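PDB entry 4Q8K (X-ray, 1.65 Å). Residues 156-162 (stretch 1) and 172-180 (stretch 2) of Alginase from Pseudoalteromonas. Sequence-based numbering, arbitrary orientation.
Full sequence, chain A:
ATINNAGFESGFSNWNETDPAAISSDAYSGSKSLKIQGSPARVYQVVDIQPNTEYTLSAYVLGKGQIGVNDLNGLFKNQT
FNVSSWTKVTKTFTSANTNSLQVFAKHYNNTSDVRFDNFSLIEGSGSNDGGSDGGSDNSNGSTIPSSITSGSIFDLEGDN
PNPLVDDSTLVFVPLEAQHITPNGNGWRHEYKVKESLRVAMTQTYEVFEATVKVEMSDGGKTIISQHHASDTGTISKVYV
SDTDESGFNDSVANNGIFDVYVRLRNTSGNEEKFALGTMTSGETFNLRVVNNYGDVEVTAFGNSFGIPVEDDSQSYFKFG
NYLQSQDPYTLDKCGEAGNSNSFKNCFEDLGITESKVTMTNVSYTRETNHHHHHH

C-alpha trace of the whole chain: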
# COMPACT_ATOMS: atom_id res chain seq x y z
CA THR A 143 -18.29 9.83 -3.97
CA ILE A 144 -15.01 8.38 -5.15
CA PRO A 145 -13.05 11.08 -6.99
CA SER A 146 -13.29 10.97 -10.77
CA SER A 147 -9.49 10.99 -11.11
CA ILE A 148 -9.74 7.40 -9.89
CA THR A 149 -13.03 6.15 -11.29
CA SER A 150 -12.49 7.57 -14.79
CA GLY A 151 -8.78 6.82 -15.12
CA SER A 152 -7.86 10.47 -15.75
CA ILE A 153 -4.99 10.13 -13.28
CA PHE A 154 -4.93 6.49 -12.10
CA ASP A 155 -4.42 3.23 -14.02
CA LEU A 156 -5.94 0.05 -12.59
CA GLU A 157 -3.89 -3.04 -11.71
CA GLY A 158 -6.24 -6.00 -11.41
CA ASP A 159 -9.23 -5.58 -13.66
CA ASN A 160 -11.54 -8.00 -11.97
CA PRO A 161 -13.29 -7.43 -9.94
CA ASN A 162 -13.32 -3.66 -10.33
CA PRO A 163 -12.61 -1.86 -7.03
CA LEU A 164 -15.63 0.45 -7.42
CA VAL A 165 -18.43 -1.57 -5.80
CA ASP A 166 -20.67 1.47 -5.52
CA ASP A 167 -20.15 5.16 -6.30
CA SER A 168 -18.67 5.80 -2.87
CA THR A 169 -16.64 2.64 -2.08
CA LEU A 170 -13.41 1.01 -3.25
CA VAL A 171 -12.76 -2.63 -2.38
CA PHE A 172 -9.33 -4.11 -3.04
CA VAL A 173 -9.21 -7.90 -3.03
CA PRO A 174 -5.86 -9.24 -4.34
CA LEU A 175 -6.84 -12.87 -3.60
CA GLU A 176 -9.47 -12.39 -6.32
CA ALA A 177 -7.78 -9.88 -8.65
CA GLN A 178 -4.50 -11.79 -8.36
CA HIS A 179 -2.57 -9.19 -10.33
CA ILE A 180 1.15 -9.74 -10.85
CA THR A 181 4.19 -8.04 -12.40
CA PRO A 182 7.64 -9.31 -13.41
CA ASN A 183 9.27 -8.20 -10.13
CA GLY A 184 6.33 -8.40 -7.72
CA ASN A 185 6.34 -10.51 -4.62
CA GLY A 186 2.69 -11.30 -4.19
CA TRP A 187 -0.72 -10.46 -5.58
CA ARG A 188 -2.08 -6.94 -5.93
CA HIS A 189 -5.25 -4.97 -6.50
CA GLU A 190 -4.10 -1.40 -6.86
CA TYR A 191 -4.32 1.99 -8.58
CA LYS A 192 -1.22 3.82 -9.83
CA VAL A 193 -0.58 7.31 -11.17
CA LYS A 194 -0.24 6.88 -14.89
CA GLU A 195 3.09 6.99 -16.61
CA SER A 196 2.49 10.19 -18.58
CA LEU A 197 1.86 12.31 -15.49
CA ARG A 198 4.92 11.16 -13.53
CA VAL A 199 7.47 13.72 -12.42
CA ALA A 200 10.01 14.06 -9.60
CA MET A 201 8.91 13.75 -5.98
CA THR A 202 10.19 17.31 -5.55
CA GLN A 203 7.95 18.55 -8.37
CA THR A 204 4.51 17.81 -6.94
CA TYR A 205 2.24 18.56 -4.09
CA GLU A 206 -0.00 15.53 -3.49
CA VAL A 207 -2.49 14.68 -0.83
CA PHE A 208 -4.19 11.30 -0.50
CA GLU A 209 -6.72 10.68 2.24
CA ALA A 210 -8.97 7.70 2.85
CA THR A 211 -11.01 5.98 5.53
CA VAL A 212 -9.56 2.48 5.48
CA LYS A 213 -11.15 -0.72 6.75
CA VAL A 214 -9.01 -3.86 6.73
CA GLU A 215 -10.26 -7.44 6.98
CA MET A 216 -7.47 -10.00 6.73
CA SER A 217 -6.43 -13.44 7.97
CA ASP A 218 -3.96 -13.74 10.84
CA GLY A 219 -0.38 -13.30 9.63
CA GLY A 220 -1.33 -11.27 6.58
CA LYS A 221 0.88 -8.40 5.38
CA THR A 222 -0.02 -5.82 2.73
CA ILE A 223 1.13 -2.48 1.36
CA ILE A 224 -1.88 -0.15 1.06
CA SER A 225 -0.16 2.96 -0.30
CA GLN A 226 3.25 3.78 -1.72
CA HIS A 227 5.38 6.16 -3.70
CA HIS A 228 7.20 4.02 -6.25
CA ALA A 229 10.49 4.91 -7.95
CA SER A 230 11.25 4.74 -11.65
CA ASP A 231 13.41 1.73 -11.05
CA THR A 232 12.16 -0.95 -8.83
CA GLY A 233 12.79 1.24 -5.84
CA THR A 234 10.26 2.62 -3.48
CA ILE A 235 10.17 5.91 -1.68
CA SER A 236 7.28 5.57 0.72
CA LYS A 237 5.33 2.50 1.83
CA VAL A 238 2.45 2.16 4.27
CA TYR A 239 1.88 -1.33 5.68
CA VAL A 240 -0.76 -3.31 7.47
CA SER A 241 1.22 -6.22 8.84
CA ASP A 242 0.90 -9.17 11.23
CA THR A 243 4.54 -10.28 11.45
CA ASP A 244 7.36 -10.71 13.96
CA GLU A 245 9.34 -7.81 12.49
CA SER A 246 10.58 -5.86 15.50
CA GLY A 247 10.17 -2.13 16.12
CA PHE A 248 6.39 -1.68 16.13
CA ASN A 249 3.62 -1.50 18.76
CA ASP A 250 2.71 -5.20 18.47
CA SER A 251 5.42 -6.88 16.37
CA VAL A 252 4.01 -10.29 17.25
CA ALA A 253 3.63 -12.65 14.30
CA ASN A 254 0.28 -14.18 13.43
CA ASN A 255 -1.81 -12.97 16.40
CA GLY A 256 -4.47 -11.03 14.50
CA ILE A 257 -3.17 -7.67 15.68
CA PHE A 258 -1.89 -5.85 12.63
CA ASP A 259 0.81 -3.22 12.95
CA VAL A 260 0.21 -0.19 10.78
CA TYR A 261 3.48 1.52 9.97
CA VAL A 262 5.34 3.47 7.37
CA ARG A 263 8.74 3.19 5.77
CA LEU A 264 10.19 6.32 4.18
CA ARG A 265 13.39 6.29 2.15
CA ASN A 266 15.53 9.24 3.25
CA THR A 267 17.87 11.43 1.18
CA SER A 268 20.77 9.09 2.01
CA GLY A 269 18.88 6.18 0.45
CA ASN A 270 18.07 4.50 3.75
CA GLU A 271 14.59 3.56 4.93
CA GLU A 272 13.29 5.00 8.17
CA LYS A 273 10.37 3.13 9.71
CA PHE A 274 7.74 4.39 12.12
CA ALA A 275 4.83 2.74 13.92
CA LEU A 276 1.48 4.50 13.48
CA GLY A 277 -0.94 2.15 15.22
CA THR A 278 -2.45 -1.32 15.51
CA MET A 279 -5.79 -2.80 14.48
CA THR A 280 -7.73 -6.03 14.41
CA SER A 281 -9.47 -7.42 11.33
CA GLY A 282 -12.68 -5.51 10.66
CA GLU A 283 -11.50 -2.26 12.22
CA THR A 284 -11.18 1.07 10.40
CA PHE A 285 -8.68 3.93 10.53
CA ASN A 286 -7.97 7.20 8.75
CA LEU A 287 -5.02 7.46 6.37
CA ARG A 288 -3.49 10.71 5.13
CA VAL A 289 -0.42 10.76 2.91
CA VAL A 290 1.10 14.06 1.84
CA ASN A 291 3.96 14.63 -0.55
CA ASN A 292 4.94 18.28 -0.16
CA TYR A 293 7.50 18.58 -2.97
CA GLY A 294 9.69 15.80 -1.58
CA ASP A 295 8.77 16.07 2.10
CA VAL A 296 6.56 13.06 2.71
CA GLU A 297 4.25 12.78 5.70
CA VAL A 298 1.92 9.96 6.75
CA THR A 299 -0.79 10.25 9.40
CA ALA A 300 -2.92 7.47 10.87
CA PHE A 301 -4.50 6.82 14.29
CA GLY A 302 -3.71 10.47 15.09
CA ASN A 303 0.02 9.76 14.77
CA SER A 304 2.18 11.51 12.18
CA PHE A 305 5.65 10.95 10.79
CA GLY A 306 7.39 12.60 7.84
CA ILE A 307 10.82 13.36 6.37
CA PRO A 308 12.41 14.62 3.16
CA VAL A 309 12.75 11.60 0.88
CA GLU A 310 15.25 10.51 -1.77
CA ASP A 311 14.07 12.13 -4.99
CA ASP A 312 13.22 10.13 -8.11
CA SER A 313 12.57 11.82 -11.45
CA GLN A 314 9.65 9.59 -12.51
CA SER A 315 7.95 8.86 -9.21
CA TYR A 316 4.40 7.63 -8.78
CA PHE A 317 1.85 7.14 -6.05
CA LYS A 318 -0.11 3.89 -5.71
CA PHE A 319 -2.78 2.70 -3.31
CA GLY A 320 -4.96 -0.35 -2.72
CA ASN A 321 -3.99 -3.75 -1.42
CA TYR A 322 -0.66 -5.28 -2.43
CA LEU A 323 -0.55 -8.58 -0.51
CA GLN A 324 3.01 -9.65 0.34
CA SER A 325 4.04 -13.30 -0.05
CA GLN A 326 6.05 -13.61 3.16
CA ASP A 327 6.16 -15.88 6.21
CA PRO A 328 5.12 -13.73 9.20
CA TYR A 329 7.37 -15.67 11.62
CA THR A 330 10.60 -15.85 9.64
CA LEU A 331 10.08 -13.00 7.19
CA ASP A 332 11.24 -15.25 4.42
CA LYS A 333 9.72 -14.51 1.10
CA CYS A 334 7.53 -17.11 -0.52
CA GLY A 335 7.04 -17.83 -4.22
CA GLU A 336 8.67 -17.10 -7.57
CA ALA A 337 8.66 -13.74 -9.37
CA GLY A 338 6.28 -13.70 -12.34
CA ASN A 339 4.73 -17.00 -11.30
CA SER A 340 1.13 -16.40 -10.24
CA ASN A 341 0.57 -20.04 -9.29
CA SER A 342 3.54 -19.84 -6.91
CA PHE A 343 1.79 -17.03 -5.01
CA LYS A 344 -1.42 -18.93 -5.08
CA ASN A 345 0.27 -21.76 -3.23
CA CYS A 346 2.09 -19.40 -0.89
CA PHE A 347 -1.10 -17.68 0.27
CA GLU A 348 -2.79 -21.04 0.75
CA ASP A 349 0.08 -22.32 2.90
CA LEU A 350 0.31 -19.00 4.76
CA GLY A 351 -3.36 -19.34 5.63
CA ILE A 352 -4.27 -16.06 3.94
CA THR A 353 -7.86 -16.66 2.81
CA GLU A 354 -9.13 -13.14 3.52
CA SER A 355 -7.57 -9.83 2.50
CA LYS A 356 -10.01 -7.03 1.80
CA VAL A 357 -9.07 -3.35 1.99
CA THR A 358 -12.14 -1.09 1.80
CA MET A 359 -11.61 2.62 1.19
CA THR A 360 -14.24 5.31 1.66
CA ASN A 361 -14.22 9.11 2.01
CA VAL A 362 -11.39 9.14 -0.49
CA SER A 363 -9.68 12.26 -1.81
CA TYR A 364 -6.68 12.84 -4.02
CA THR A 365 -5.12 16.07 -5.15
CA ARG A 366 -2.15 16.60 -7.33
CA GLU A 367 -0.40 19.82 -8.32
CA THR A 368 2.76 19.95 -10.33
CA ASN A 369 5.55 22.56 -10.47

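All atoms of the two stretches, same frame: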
# COMPACT_ATOMS: atom_id res chain seq x y z
N LEU A 156 -5.56 1.17 -13.45
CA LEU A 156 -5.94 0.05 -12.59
C LEU A 156 -5.05 -1.18 -12.79
O LEU A 156 -4.73 -1.54 -13.92
CB LEU A 156 -7.41 -0.32 -12.81
CG LEU A 156 -7.94 -1.55 -12.05
CD1 LEU A 156 -7.84 -1.31 -10.54
CD2 LEU A 156 -9.38 -1.86 -12.44
N GLU A 157 -4.64 -1.80 -11.69
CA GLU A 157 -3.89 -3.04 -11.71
C GLU A 157 -4.76 -4.10 -11.07
O GLU A 157 -4.97 -4.08 -9.86
CB GLU A 157 -2.58 -2.92 -10.91
CG GLU A 157 -1.62 -1.85 -11.39
CD GLU A 157 -0.54 -1.58 -10.36
OE1 GLU A 157 0.58 -2.14 -10.49
OE2 GLU A 157 -0.81 -0.81 -9.42
N GLY A 158 -5.28 -5.02 -11.89
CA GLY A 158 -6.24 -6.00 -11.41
C GLY A 158 -7.64 -5.60 -11.84
O GLY A 158 -8.36 -4.94 -11.10
N ASP A 159 -8.01 -6.01 -13.03
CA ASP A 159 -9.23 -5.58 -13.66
C ASP A 159 -10.48 -6.16 -13.04
O ASP A 159 -11.50 -5.53 -13.00
CB ASP A 159 -9.19 -5.96 -15.15
CG ASP A 159 -8.22 -5.16 -15.91
OD1 ASP A 159 -8.25 -3.96 -15.80
OD2 ASP A 159 -7.41 -5.72 -16.62
N ASN A 160 -10.38 -7.38 -12.55
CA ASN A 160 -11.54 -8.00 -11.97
C ASN A 160 -11.32 -8.66 -10.64
O ASN A 160 -10.45 -9.43 -10.51
CB ASN A 160 -12.17 -9.00 -12.94
CG ASN A 160 -13.57 -9.37 -12.52
OD1 ASN A 160 -14.55 -8.75 -12.94
ND2 ASN A 160 -13.68 -10.37 -11.68
N PRO A 161 -12.17 -8.35 -9.70
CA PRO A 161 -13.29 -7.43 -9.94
C PRO A 161 -12.84 -5.98 -9.85
O PRO A 161 -11.79 -5.68 -9.28
CB PRO A 161 -14.24 -7.74 -8.80
CG PRO A 161 -13.32 -8.13 -7.67
CD PRO A 161 -12.19 -8.88 -8.32
N ASN A 162 -13.62 -5.08 -10.43
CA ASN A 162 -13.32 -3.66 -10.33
C ASN A 162 -13.47 -3.21 -8.88
O ASN A 162 -14.38 -3.66 -8.17
CB ASN A 162 -14.21 -2.84 -11.27
CG ASN A 162 -13.81 -1.37 -11.32
OD1 ASN A 162 -14.22 -0.58 -10.46
ND2 ASN A 162 -13.02 -0.99 -12.32
N PHE A 172 -10.51 -3.50 -2.43
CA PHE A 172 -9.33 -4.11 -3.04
C PHE A 172 -9.13 -5.52 -2.51
O PHE A 172 -8.89 -5.72 -1.31
CB PHE A 172 -8.08 -3.26 -2.78
CG PHE A 172 -8.20 -1.84 -3.29
CD1 PHE A 172 -7.92 -1.54 -4.62
CD2 PHE A 172 -8.60 -0.82 -2.45
CE1 PHE A 172 -8.03 -0.24 -5.10
CE2 PHE A 172 -8.71 0.49 -2.93
CZ PHE A 172 -8.43 0.77 -4.25
N VAL A 173 -9.23 -6.50 -3.41
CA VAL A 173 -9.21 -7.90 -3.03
C VAL A 173 -8.22 -8.66 -3.91
O VAL A 173 -8.60 -9.26 -4.93
CB VAL A 173 -10.60 -8.51 -3.19
CG1 VAL A 173 -11.46 -8.20 -1.97
CG2 VAL A 173 -11.27 -7.96 -4.47
N PRO A 174 -6.94 -8.63 -3.54
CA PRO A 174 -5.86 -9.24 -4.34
C PRO A 174 -5.98 -10.77 -4.44
O PRO A 174 -5.47 -11.33 -5.41
CB PRO A 174 -4.60 -8.83 -3.58
CG PRO A 174 -5.08 -8.60 -2.17
CD PRO A 174 -6.42 -7.97 -2.33
N LEU A 175 -6.63 -11.42 -3.49
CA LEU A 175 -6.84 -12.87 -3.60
C LEU A 175 -7.77 -13.20 -4.75
O LEU A 175 -7.81 -14.34 -5.22
CB LEU A 175 -7.41 -13.46 -2.31
CG LEU A 175 -6.54 -13.36 -1.05
CD1 LEU A 175 -7.34 -13.76 0.17
CD2 LEU A 175 -5.25 -14.17 -1.19
N GLU A 176 -8.57 -12.23 -5.17
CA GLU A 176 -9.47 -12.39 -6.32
C GLU A 176 -8.88 -11.77 -7.60
O GLU A 176 -8.86 -12.39 -8.65
CB GLU A 176 -10.85 -11.82 -6.00
CG GLU A 176 -11.47 -12.39 -4.75
CD GLU A 176 -12.74 -11.70 -4.32
OE1 GLU A 176 -13.61 -11.54 -5.17
OE2 GLU A 176 -12.89 -11.32 -3.14
N ALA A 177 -8.37 -10.54 -7.49
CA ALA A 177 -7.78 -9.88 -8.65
C ALA A 177 -6.49 -10.55 -9.09
O ALA A 177 -6.21 -10.68 -10.29
CB ALA A 177 -7.54 -8.40 -8.36
N GLN A 178 -5.70 -10.98 -8.11
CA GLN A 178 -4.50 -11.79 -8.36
C GLN A 178 -3.56 -11.15 -9.39
O GLN A 178 -2.96 -11.83 -10.22
CB GLN A 178 -4.91 -13.22 -8.79
CG GLN A 178 -5.95 -13.86 -7.86
CD GLN A 178 -6.42 -15.25 -8.30
OE1 GLN A 178 -7.20 -15.90 -7.60
NE2 GLN A 178 -5.96 -15.70 -9.45
N HIS A 179 -3.40 -9.84 -9.33
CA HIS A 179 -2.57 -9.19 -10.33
C HIS A 179 -1.09 -9.31 -10.03
O HIS A 179 -0.67 -9.07 -8.90
CB HIS A 179 -2.96 -7.72 -10.48
CG HIS A 179 -2.46 -7.10 -11.75
ND1 HIS A 179 -3.13 -7.23 -12.95
CD2 HIS A 179 -1.33 -6.40 -12.01
CE1 HIS A 179 -2.45 -6.60 -13.89
NE2 HIS A 179 -1.36 -6.09 -13.35
N ILE A 180 -0.30 -9.67 -11.03
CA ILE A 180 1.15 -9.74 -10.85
C ILE A 180 1.94 -8.88 -11.83
O ILE A 180 1.40 -8.36 -12.82
CB ILE A 180 1.69 -11.19 -10.96
CG1 ILE A 180 1.50 -11.73 -12.38
CG2 ILE A 180 1.04 -12.10 -9.94
CD1 ILE A 180 2.22 -13.05 -12.61
O HOH W 1 -8.04 -9.23 -12.89
O HOH W 2 -11.03 -12.04 -11.01

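Two segments of a chain can pack closely without exchanging a single direct hydrogen bond, and the contact between residues 156-162 and 172-180 of this alginase is a compact example. About 318 Å² is buried, counting both sides, and the work is done by one face of an imidazole ring, apolar carbons, a CA-H...O contact and two waters. His-179, Pro-161 and Gly-158 carry much of it.

His-179 has the largest covered area. Its CA-to-CB bond points toward the first stretch, and with chi1 in the t well the imidazole lies flat against the backbone where the strand ends. One ring face is covered by Glu-157 C and Gly-158 N. The CB of Glu-157 also sits over the ring, 4.2 Å from the centroid of His-179 and 27° off the normal, a CH-pi contact. Gly-158 N comes within 3.3 Å of His-179 ND1, but the angle is poor and no hydrogen bond results; the amide packs on the ring rather than pointing into its plane. The carboxylate of Glu-157 is not spent here, as its OE1 is hydrogen-bonded elsewhere in the structure.

Gly-158 lets the backbone pass close to Ala-177. An ideal CB would fall 3.1 Å from Ala-177 CB, and at phi/psi of 102/87° it would also jam against the preceding carbonyl oxygen. Glycine thus answers both the backbone and the neighbour, and its CA rests 4.1 Å from Ala-177 CB. The small methyl of Ala-177 fits the same narrow space.

At the other end, Pro-161 follows a cis peptide bond and lays its ring beside the start of the helix. Its CG meets Val-173 CG2 at 3.8 Å, and its CD lies 4.0 Å from Glu-176 CB, so even a charged residue contributes a methylene to the apolar patch. Val-173 is the N-cap residue: its CA-to-CB bond points toward the first stretch, and its CG2 meets the proline ring, while its carbonyl oxygen accepts hydrogen bonds from Glu-176 N (3.0 Å) and Ala-177 N (2.9 Å), joining packing to helix initiation.

Between these ends, the carbonyl of Asn-160 faces the helix. Its O lies 3.3 Å from Ala-177 CA, with an angle of 153° at the hydrogen, a CA-H...O contact. Water supplies the conventional bonds. Water 2 donates to Asn-160 O (2.7 Å) and to Glu-176 O (3.2 Å), bridging two carbonyls that could not bond directly, and accepts from Asn-160 ND2 (3.2 Å). Water 1 accepts from Asn-160 N at 3.0 Å and donates a weak bond to Ala-177 O at 3.5 Å.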